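Designed helical repeat protein (Synthetic construct, PDB 5CWM) is a computationally designed helical repeat protein with no known natural function, designed in an exploration of repeat-protein architectures that pack helix against helix. Local coordinates at residues R178-E192 and A207-V221. Sequence-based numbering, arbitrary orientation.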
ATOM      1  N   ARG A 178     -11.303 -16.176  -4.215  1.00116.85           N
ATOM      2  CA  ARG A 178     -12.501 -15.646  -3.577  1.00122.67           C
ATOM      3  C   ARG A 178     -12.157 -14.440  -2.711  1.00119.33           C
ATOM      4  O   ARG A 178     -12.866 -13.431  -2.716  1.00116.43           O
ATOM      5  CB  ARG A 178     -13.184 -16.722  -2.734  1.00131.01           C
ATOM      6  CG  ARG A 178     -14.528 -16.301  -2.167  1.00138.87           C
ATOM      7  CD  ARG A 178     -14.928 -17.172  -0.991  1.00149.34           C
ATOM      8  NE  ARG A 178     -13.959 -17.084   0.098  1.00152.71           N
ATOM      9  CZ  ARG A 178     -13.962 -16.131   1.024  1.00154.21           C
ATOM     10  NH1 ARG A 178     -14.884 -15.178   0.996  1.00157.39           N
ATOM     11  NH2 ARG A 178     -13.041 -16.128   1.978  1.00152.55           N
ATOM     12  N   ARG A 179     -11.059 -14.551  -1.969  1.00120.24           N
ATOM     13  CA  ARG A 179     -10.587 -13.453  -1.135  1.00119.45           C
ATOM     14  C   ARG A 179     -10.173 -12.269  -2.004  1.00105.37           C
ATOM     15  O   ARG A 179     -10.296 -11.113  -1.597  1.00101.13           O
ATOM     16  CB  ARG A 179      -9.422 -13.909  -0.253  1.00132.00           C
ATOM     17  CG  ARG A 179      -8.886 -12.835   0.682  1.00141.87           C
ATOM     18  CD  ARG A 179      -9.977 -12.278   1.579  1.00154.15           C
ATOM     19  NE  ARG A 179      -9.478 -11.218   2.451  1.00156.61           N
ATOM     20  CZ  ARG A 179      -9.460  -9.929   2.126  1.00155.00           C
ATOM     21  NH1 ARG A 179      -9.915  -9.534   0.945  1.00156.84           N
ATOM     22  NH2 ARG A 179      -8.986  -9.035   2.983  1.00152.60           N
ATOM     23  N   ALA A 180      -9.691 -12.564  -3.207  1.00 98.49           N
ATOM     24  CA  ALA A 180      -9.325 -11.526  -4.161  1.00 89.42           C
ATOM     25  C   ALA A 180     -10.572 -10.804  -4.652  1.00 89.60           C
ATOM     26  O   ALA A 180     -10.556  -9.591  -4.860  1.00 87.48           O
ATOM     27  CB  ALA A 180      -8.549 -12.116  -5.329  1.00 86.11           C
ATOM     28  N   VAL A 181     -11.654 -11.555  -4.836  1.00 91.84           N
ATOM     29  CA  VAL A 181     -12.937 -10.958  -5.191  1.00 92.92           C
ATOM     30  C   VAL A 181     -13.425 -10.069  -4.049  1.00 93.23           C
ATOM     31  O   VAL A 181     -13.939  -8.968  -4.277  1.00 89.51           O
ATOM     32  CB  VAL A 181     -13.996 -12.031  -5.510  1.00 95.62           C
ATOM     33  CG1 VAL A 181     -15.362 -11.393  -5.721  1.00 98.01           C
ATOM     34  CG2 VAL A 181     -13.584 -12.825  -6.735  1.00 94.48           C
ATOM     35  N   GLU A 182     -13.245 -10.547  -2.821  1.00100.00           N
ATOM     36  CA  GLU A 182     -13.572  -9.761  -1.636  1.00108.42           C
ATOM     37  C   GLU A 182     -12.748  -8.476  -1.601  1.00108.04           C
ATOM     38  O   GLU A 182     -13.198  -7.444  -1.103  1.00111.38           O
ATOM     39  CB  GLU A 182     -13.334 -10.577  -0.364  1.00116.94           C
ATOM     40  CG  GLU A 182     -14.263 -11.770  -0.208  1.00131.23           C
ATOM     41  CD  GLU A 182     -15.701 -11.360   0.044  1.00143.47           C
ATOM     42  OE1 GLU A 182     -15.919 -10.258   0.592  1.00148.37           O
ATOM     43  OE2 GLU A 182     -16.614 -12.137  -0.306  1.00150.14           O
ATOM     44  N   LEU A 183     -11.538  -8.550  -2.143  1.00105.65           N
ATOM     45  CA  LEU A 183     -10.661  -7.394  -2.235  1.00100.77           C
ATOM     46  C   LEU A 183     -11.204  -6.411  -3.270  1.00 98.37           C
ATOM     47  O   LEU A 183     -11.211  -5.196  -3.048  1.00 96.11           O
ATOM     48  CB  LEU A 183      -9.242  -7.837  -2.597  1.00101.79           C
ATOM     49  CG  LEU A 183      -8.045  -6.994  -2.154  1.00101.41           C
ATOM     50  CD1 LEU A 183      -6.770  -7.793  -2.344  1.00100.49           C
ATOM     51  CD2 LEU A 183      -7.972  -5.693  -2.929  1.00104.33           C
ATOM     52  N   VAL A 184     -11.661  -6.946  -4.399  1.00101.87           N
ATOM     53  CA  VAL A 184     -12.243  -6.122  -5.452  1.00105.84           C
ATOM     54  C   VAL A 184     -13.467  -5.374  -4.937  1.00102.87           C
ATOM     55  O   VAL A 184     -13.602  -4.168  -5.148  1.00101.60           O
ATOM     56  CB  VAL A 184     -12.647  -6.960  -6.685  1.00109.67           C
ATOM     57  CG1 VAL A 184     -13.266  -6.069  -7.750  1.00110.47           C
ATOM     58  CG2 VAL A 184     -11.447  -7.694  -7.249  1.00109.41           C
ATOM     59  N   LYS A 185     -14.352  -6.088  -4.247  1.00102.38           N
ATOM     60  CA  LYS A 185     -15.555  -5.459  -3.714  1.00103.34           C
ATOM     61  C   LYS A 185     -15.206  -4.538  -2.547  1.00 96.12           C
ATOM     62  O   LYS A 185     -15.957  -3.615  -2.238  1.00 94.29           O
ATOM     63  CB  LYS A 185     -16.581  -6.512  -3.285  1.00113.04           C
ATOM     64  CG  LYS A 185     -16.195  -7.323  -2.065  1.00118.12           C
ATOM     65  CD  LYS A 185     -17.165  -8.473  -1.845  1.00123.48           C
ATOM     66  CE  LYS A 185     -17.179  -9.416  -3.038  1.00125.87           C
ATOM     67  NZ  LYS A 185     -18.130 -10.546  -2.847  1.00131.78           N
ATOM     68  N   ARG A 186     -14.067  -4.788  -1.905  1.00 94.80           N
ATOM     69  CA  ARG A 186     -13.550  -3.865  -0.899  1.00 93.46           C
ATOM     70  C   ARG A 186     -13.213  -2.525  -1.546  1.00 86.15           C
ATOM     71  O   ARG A 186     -13.645  -1.467  -1.075  1.00 83.89           O
ATOM     72  CB  ARG A 186     -12.312  -4.438  -0.209  1.00 97.22           C
ATOM     73  CG  ARG A 186     -12.585  -5.178   1.089  1.00105.40           C
ATOM     74  CD  ARG A 186     -11.285  -5.691   1.690  1.00111.52           C
ATOM     75  NE  ARG A 186     -10.289  -4.628   1.807  1.00113.39           N
ATOM     76  CZ  ARG A 186      -9.034  -4.819   2.204  1.00114.78           C
ATOM     77  NH1 ARG A 186      -8.614  -6.035   2.524  1.00121.13           N
ATOM     78  NH2 ARG A 186      -8.196  -3.793   2.280  1.00111.47           N
ATOM     79  N   VAL A 187     -12.438  -2.581  -2.627  1.00 84.23           N
ATOM     80  CA  VAL A 187     -12.090  -1.383  -3.387  1.00 81.60           C
ATOM     81  C   VAL A 187     -13.354  -0.681  -3.876  1.00 83.66           C
ATOM     82  O   VAL A 187     -13.452   0.550  -3.839  1.00 86.63           O
ATOM     83  CB  VAL A 187     -11.188  -1.717  -4.592  1.00 80.49           C
ATOM     84  CG1 VAL A 187     -10.860  -0.457  -5.379  1.00 83.68           C
ATOM     85  CG2 VAL A 187      -9.914  -2.404  -4.127  1.00 77.79           C
ATOM     86  N   ALA A 188     -14.320  -1.479  -4.321  1.00 83.43           N
ATOM     87  CA  ALA A 188     -15.612  -0.964  -4.753  1.00 84.81           C
ATOM     88  C   ALA A 188     -16.277  -0.165  -3.639  1.00 87.46           C
ATOM     89  O   ALA A 188     -16.732   0.953  -3.859  1.00 87.77           O
ATOM     90  CB  ALA A 188     -16.516  -2.101  -5.203  1.00 88.31           C
ATOM     91  N   GLU A 189     -16.316  -0.745  -2.442  1.00 90.97           N
ATOM     92  CA  GLU A 189     -16.901  -0.078  -1.282  1.00 95.01           C
ATOM     93  C   GLU A 189     -16.163   1.214  -0.946  1.00 90.64           C
ATOM     94  O   GLU A 189     -16.783   2.212  -0.575  1.00 94.01           O
ATOM     95  CB  GLU A 189     -16.898  -1.010  -0.068  1.00101.56           C
ATOM     96  CG  GLU A 189     -17.856  -2.182  -0.180  1.00111.35           C
ATOM     97  CD  GLU A 189     -17.707  -3.164   0.965  1.00118.23           C
ATOM     98  OE1 GLU A 189     -17.073  -2.804   1.978  1.00122.45           O
ATOM     99  OE2 GLU A 189     -18.219  -4.297   0.848  1.00123.03           O
ATOM    100  N   LEU A 190     -14.839   1.190  -1.078  1.00 85.70           N
ATOM    101  CA  LEU A 190     -14.030   2.381  -0.834  1.00 81.28           C
ATOM    102  C   LEU A 190     -14.405   3.507  -1.792  1.00 88.61           C
ATOM    103  O   LEU A 190     -14.707   4.625  -1.365  1.00 95.43           O
ATOM    104  CB  LEU A 190     -12.541   2.058  -0.967  1.00 70.74           C
ATOM    105  CG  LEU A 190     -11.593   3.257  -0.872  1.00 65.47           C
ATOM    106  CD1 LEU A 190     -11.736   3.960   0.472  1.00 63.29           C
ATOM    107  CD2 LEU A 190     -10.152   2.825  -1.103  1.00 62.58           C
ATOM    108  N   LEU A 191     -14.389   3.202  -3.087  1.00 90.05           N
ATOM    109  CA  LEU A 191     -14.742   4.182  -4.110  1.00 92.64           C
ATOM    110  C   LEU A 191     -16.175   4.679  -3.938  1.00100.78           C
ATOM    111  O   LEU A 191     -16.481   5.830  -4.244  1.00102.35           O
ATOM    112  CB  LEU A 191     -14.555   3.588  -5.508  1.00 92.51           C
ATOM    113  CG  LEU A 191     -13.120   3.230  -5.898  1.00 85.85           C
ATOM    114  CD1 LEU A 191     -13.079   2.629  -7.292  1.00 85.98           C
ATOM    115  CD2 LEU A 191     -12.220   4.453  -5.812  1.00 82.27           C
ATOM    116  N   GLU A 192     -17.048   3.804  -3.446  1.00109.89           N
ATOM    117  CA  GLU A 192     -18.430   4.174  -3.164  1.00118.02           C
ATOM    118  C   GLU A 192     -18.501   5.171  -2.013  1.00122.85           C
ATOM    119  O   GLU A 192     -19.270   6.128  -2.061  1.00132.71           O
ATOM    120  CB  GLU A 192     -19.268   2.936  -2.839  1.00121.30           C
ATOM    121  CG  GLU A 192     -19.620   2.085  -4.047  1.00124.55           C
ATOM    122  CD  GLU A 192     -20.216   0.744  -3.664  1.00130.37           C
ATOM    123  OE1 GLU A 192     -20.534   0.552  -2.471  1.00136.43           O
ATOM    124  OE2 GLU A 192     -20.364  -0.120  -4.555  1.00131.24           O
ATOM    125  N   ALA A 207     -15.995   3.342  -9.443  1.00107.14           N
ATOM    126  CA  ALA A 207     -16.757   2.400  -8.630  1.00116.27           C
ATOM    127  C   ALA A 207     -17.612   1.491  -9.506  1.00125.72           C
ATOM    128  O   ALA A 207     -17.741   0.299  -9.230  1.00134.78           O
ATOM    129  CB  ALA A 207     -17.628   3.140  -7.628  1.00123.45           C
ATOM    130  N   GLU A 208     -18.192   2.059 -10.559  1.00127.05           N
ATOM    131  CA  GLU A 208     -18.989   1.278 -11.501  1.00128.85           C
ATOM    132  C   GLU A 208     -18.128   0.230 -12.202  1.00121.56           C
ATOM    133  O   GLU A 208     -18.506  -0.944 -12.290  1.00121.65           O
ATOM    134  CB  GLU A 208     -19.658   2.191 -12.533  1.00136.36           C
ATOM    135  CG  GLU A 208     -20.689   3.142 -11.945  1.00143.52           C
ATOM    136  CD  GLU A 208     -21.302   4.060 -12.984  1.00149.61           C
ATOM    137  OE1 GLU A 208     -21.005   3.885 -14.184  1.00151.18           O
ATOM    138  OE2 GLU A 208     -22.081   4.957 -12.598  1.00153.56           O
ATOM    139  N   ARG A 209     -16.967   0.663 -12.693  1.00113.92           N
ATOM    140  CA  ARG A 209     -16.031  -0.244 -13.354  1.00106.28           C
ATOM    141  C   ARG A 209     -15.635  -1.396 -12.434  1.00102.67           C
ATOM    142  O   ARG A 209     -15.703  -2.568 -12.818  1.00104.58           O
ATOM    143  CB  ARG A 209     -14.775   0.503 -13.812  1.00 98.90           C
ATOM    144  CG  ARG A 209     -15.029   1.688 -14.729  1.00 97.48           C
ATOM    145  CD  ARG A 209     -13.731   2.161 -15.371  1.00 83.58           C
ATOM    146  NE  ARG A 209     -13.846   3.498 -15.945  1.00 85.27           N
ATOM    147  CZ  ARG A 209     -13.370   4.599 -15.371  1.00 94.24           C
ATOM    148  NH1 ARG A 209     -12.741   4.521 -14.208  1.00 78.96           N
ATOM    149  NH2 ARG A 209     -13.519   5.776 -15.963  1.00 95.39           N
ATOM    150  N   VAL A 210     -15.225  -1.053 -11.215  1.00 99.72           N
ATOM    151  CA  VAL A 210     -14.806  -2.050 -10.236  1.00 98.94           C
ATOM    152  C   VAL A 210     -15.943  -3.017  -9.906  1.00108.45           C
ATOM    153  O   VAL A 210     -15.724  -4.224  -9.787  1.00107.89           O
ATOM    154  CB  VAL A 210     -14.296  -1.383  -8.940  1.00 93.02           C
ATOM    155  CG1 VAL A 210     -14.018  -2.426  -7.872  1.00 90.62           C
ATOM    156  CG2 VAL A 210     -13.042  -0.572  -9.224  1.00 89.87           C
ATOM    157  N   ARG A 211     -17.158  -2.489  -9.775  1.00116.65           N
ATOM    158  CA  ARG A 211     -18.323  -3.327  -9.502  1.00118.47           C
ATOM    159  C   ARG A 211     -18.584  -4.302 -10.645  1.00115.49           C
ATOM    160  O   ARG A 211     -18.934  -5.459 -10.410  1.00118.28           O
ATOM    161  CB  ARG A 211     -19.566  -2.472  -9.246  1.00125.52           C
ATOM    162  CG  ARG A 211     -19.635  -1.883  -7.846  1.00128.25           C
ATOM    163  CD  ARG A 211     -21.034  -1.386  -7.523  1.00137.57           C
ATOM    164  NE  ARG A 211     -21.474  -0.335  -8.435  1.00145.48           N
ATOM    165  CZ  ARG A 211     -21.312   0.966  -8.210  1.00144.54           C
ATOM    166  NH1 ARG A 211     -20.720   1.380  -7.099  1.00142.58           N
ATOM    167  NH2 ARG A 211     -21.745   1.853  -9.095  1.00148.06           N
ATOM    168  N   GLU A 212     -18.415  -3.834 -11.879  1.00114.17           N
ATOM    169  CA  GLU A 212     -18.537  -4.713 -13.039  1.00114.08           C
ATOM    170  C   GLU A 212     -17.483  -5.818 -12.980  1.00108.83           C
ATOM    171  O   GLU A 212     -17.779  -6.999 -13.214  1.00109.07           O
ATOM    172  CB  GLU A 212     -18.401  -3.914 -14.338  1.00 98.01           C
ATOM    173  CG  GLU A 212     -18.471  -4.757 -15.604  1.00126.76           C
ATOM    174  CD  GLU A 212     -19.856  -5.319 -15.863  1.00130.57           C
ATOM    175  OE1 GLU A 212     -20.834  -4.793 -15.290  1.00133.08           O
ATOM    176  OE2 GLU A 212     -19.969  -6.288 -16.643  1.00131.95           O
ATOM    177  N   GLU A 213     -16.255  -5.424 -12.653  1.00104.44           N
ATOM    178  CA  GLU A 213     -15.150  -6.369 -12.531  1.00104.95           C
ATOM    179  C   GLU A 213     -15.450  -7.457 -11.506  1.00104.31           C
ATOM    180  O   GLU A 213     -15.215  -8.634 -11.759  1.00105.08           O
ATOM    181  CB  GLU A 213     -13.857  -5.646 -12.149  1.00105.10           C
ATOM    182  CG  GLU A 213     -12.674  -6.584 -11.975  1.00107.28           C
ATOM    183  CD  GLU A 213     -11.436  -5.881 -11.459  1.00104.95           C
ATOM    184  OE1 GLU A 213     -11.549  -4.719 -11.017  1.00103.01           O
ATOM    185  OE2 GLU A 213     -10.349  -6.495 -11.498  1.00105.66           O
ATOM    186  N   ALA A 214     -15.966  -7.056 -10.348  1.00103.54           N
ATOM    187  CA  ALA A 214     -16.325  -8.008  -9.302  1.00104.08           C
ATOM    188  C   ALA A 214     -17.478  -8.894  -9.758  1.00111.83           C
ATOM    189  O   ALA A 214     -17.544 -10.077  -9.414  1.00112.65           O
ATOM    190  CB  ALA A 214     -16.690  -7.280  -8.020  1.00101.18           C
ATOM    191  N   ARG A 215     -18.383  -8.309 -10.535  1.00119.63           N
ATOM    192  CA  ARG A 215     -19.524  -9.036 -11.079  1.00133.06           C
ATOM    193  C   ARG A 215     -19.057 -10.159 -11.996  1.00135.33           C
ATOM    194  O   ARG A 215     -19.628 -11.250 -11.995  1.00141.54           O
ATOM    195  CB  ARG A 215     -20.451  -8.083 -11.833  1.00144.25           C
ATOM    196  CG  ARG A 215     -21.753  -8.704 -12.309  1.00159.44           C
ATOM    197  CD  ARG A 215     -22.559  -7.693 -13.105  1.00170.05           C
ATOM    198  NE  ARG A 215     -22.635  -6.408 -12.415  1.00175.00           N
ATOM    199  CZ  ARG A 215     -23.185  -5.313 -12.930  1.00184.31           C
ATOM    200  NH1 ARG A 215     -23.713  -5.342 -14.146  1.00192.22           N
ATOM    201  NH2 ARG A 215     -23.206  -4.188 -12.229  1.00183.42           N
ATOM    202  N   GLU A 216     -18.014  -9.889 -12.776  1.00133.50           N
ATOM    203  CA  GLU A 216     -17.444 -10.909 -13.653  1.00137.71           C
ATOM    204  C   GLU A 216     -16.633 -11.948 -12.873  1.00135.77           C
ATOM    205  O   GLU A 216     -16.778 -13.162 -13.074  1.00134.10           O
ATOM    206  CB  GLU A 216     -16.561 -10.257 -14.719  1.00139.54           C
ATOM    207  CG  GLU A 216     -17.278  -9.231 -15.580  1.00146.44           C
ATOM    208  CD  GLU A 216     -16.334  -8.493 -16.511  1.00149.80           C
ATOM    209  OE1 GLU A 216     -15.116  -8.765 -16.460  1.00150.06           O
ATOM    210  OE2 GLU A 216     -16.810  -7.640 -17.291  1.00153.40           O
ATOM    211  N   LEU A 217     -15.785 -11.456 -11.975  1.00136.50           N
ATOM    212  CA  LEU A 217     -14.870 -12.295 -11.211  1.00137.47           C
ATOM    213  C   LEU A 217     -15.609 -13.256 -10.288  1.00142.30           C
ATOM    214  O   LEU A 217     -15.113 -14.342  -9.990  1.00141.78           O
ATOM    215  CB  LEU A 217     -13.908 -11.425 -10.396  1.00132.66           C
ATOM    216  CG  LEU A 217     -12.553 -11.094 -11.031  1.00132.23           C
ATOM    217  CD1 LEU A 217     -12.713 -10.533 -12.435  1.00135.10           C
ATOM    218  CD2 LEU A 217     -11.772 -10.126 -10.153  1.00127.85           C
ATOM    219  N   GLN A 218     -16.792 -12.852  -9.833  1.00148.23           N
ATOM    220  CA  GLN A 218     -17.632 -13.733  -9.033  1.00157.24           C
ATOM    221  C   GLN A 218     -18.044 -14.947  -9.857  1.00166.69           C
ATOM    222  O   GLN A 218     -18.000 -16.085  -9.383  1.00169.98           O
ATOM    223  CB  GLN A 218     -18.868 -12.988  -8.522  1.00159.80           C
ATOM    224  CG  GLN A 218     -19.841 -13.859  -7.741  1.00167.05           C
ATOM    225  CD  GLN A 218     -19.246 -14.393  -6.452  1.00164.47           C
ATOM    226  OE1 GLN A 218     -18.357 -13.780  -5.861  1.00159.17           O
ATOM    227  NE2 GLN A 218     -19.735 -15.546  -6.010  1.00169.22           N
ATOM    228  N   GLU A 219     -18.434 -14.691 -11.102  1.00171.58           N
ATOM    229  CA  GLU A 219     -18.819 -15.750 -12.024  1.00178.40           C
ATOM    230  C   GLU A 219     -17.621 -16.621 -12.390  1.00172.24           C
ATOM    231  O   GLU A 219     -17.761 -17.828 -12.589  1.00180.74           O
ATOM    232  CB  GLU A 219     -19.447 -15.158 -13.285  1.00187.78           C
ATOM    233  CG  GLU A 219     -20.641 -14.258 -13.014  1.00195.16           C
ATOM    234  CD  GLU A 219     -21.203 -13.641 -14.279  1.00203.45           C
ATOM    235  OE1 GLU A 219     -22.122 -12.802 -14.174  1.00206.49           O
ATOM    236  OE2 GLU A 219     -20.727 -13.994 -15.378  1.00206.32           O
ATOM    237  N   ARG A 220     -16.444 -16.005 -12.477  1.00159.93           N
ATOM    238  CA  ARG A 220     -15.224 -16.755 -12.778  1.00153.77           C
ATOM    239  C   ARG A 220     -14.851 -17.707 -11.642  1.00149.87           C
ATOM    240  O   ARG A 220     -14.538 -18.876 -11.879  1.00150.87           O
ATOM    241  CB  ARG A 220     -14.061 -15.804 -13.063  1.00148.68           C
ATOM    242  CG  ARG A 220     -14.262 -14.937 -14.293  1.00149.96           C
ATOM    243  CD  ARG A 220     -13.000 -14.162 -14.636  1.00147.26           C
ATOM    244  NE  ARG A 220     -11.900 -15.044 -15.018  1.00144.43           N
ATOM    245  CZ  ARG A 220     -10.700 -14.620 -15.397  1.00139.48           C
ATOM    246  NH1 ARG A 220     -10.439 -13.321 -15.449  1.00135.77           N
ATOM    247  NH2 ARG A 220      -9.759 -15.494 -15.727  1.00140.73           N
ATOM    248  N   VAL A 221     -14.880 -17.200 -10.413  1.00148.44           N
ATOM    249  CA  VAL A 221     -14.602 -18.020  -9.238  1.00154.43           C
ATOM    250  C   VAL A 221     -15.649 -19.119  -9.114  1.00168.94           C
ATOM    251  O   VAL A 221     -15.332 -20.254  -8.755  1.00180.13           O
ATOM    252  CB  VAL A 221     -14.575 -17.174  -7.947  1.00151.19           C
ATOM    253  CG1 VAL A 221     -14.508 -18.067  -6.717  1.00154.10           C
ATOM    254  CG2 VAL A 221     -13.398 -16.222  -7.971  1.00145.38           C
TER
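Val184 and Val210 interlock where helices 178-192 and 207-221 run antiparallel, their axes 8.7 Å apart at closest and their directions 159° apart. The packing is knobs-into-holes: Val184 fits among Val210, Glu213, Ala214 and Leu217, while Val210 fits among Val184, Val187, Ala188 and Leu191. Beta-branched valine makes a compact knob with two methyls: with CG1 anti to the backbone N (chi1 179°), Val184 lays that methyl 3.6 Å from Ala214 CB and leaves CG2 to meet Leu217 CD2. Small alanines let the backbones approach, the CA atoms of Ala188 and Ala207 lying 5.3 Å apart; Leu191 CB lies 3.8 Å from Ala207 CB. Toward the N-terminal end of 178-192, Val181 CG2 slides past Val221 CG2 at 3.6 Å. The pair is the last helical hairpin of a repeat protein, joined to the preceding helix 144-170 by Val184 on Ala161 and Leu217 on Leu165. Beside the apolar strip, Arg211 NH1 donates to OE2 of the extended Glu192 (3.0 Å, N-H...O angle 153°), a salt bridge from the anti side, tilted out of the carboxylate plane. A leucine in place of Arg211 would probably leave the Glu192 carboxylate without its charged mate and freer to turn. Arginine suits this border: its aliphatic CG packs on Ala188 CB while the bent chain carries the charge to Glu192.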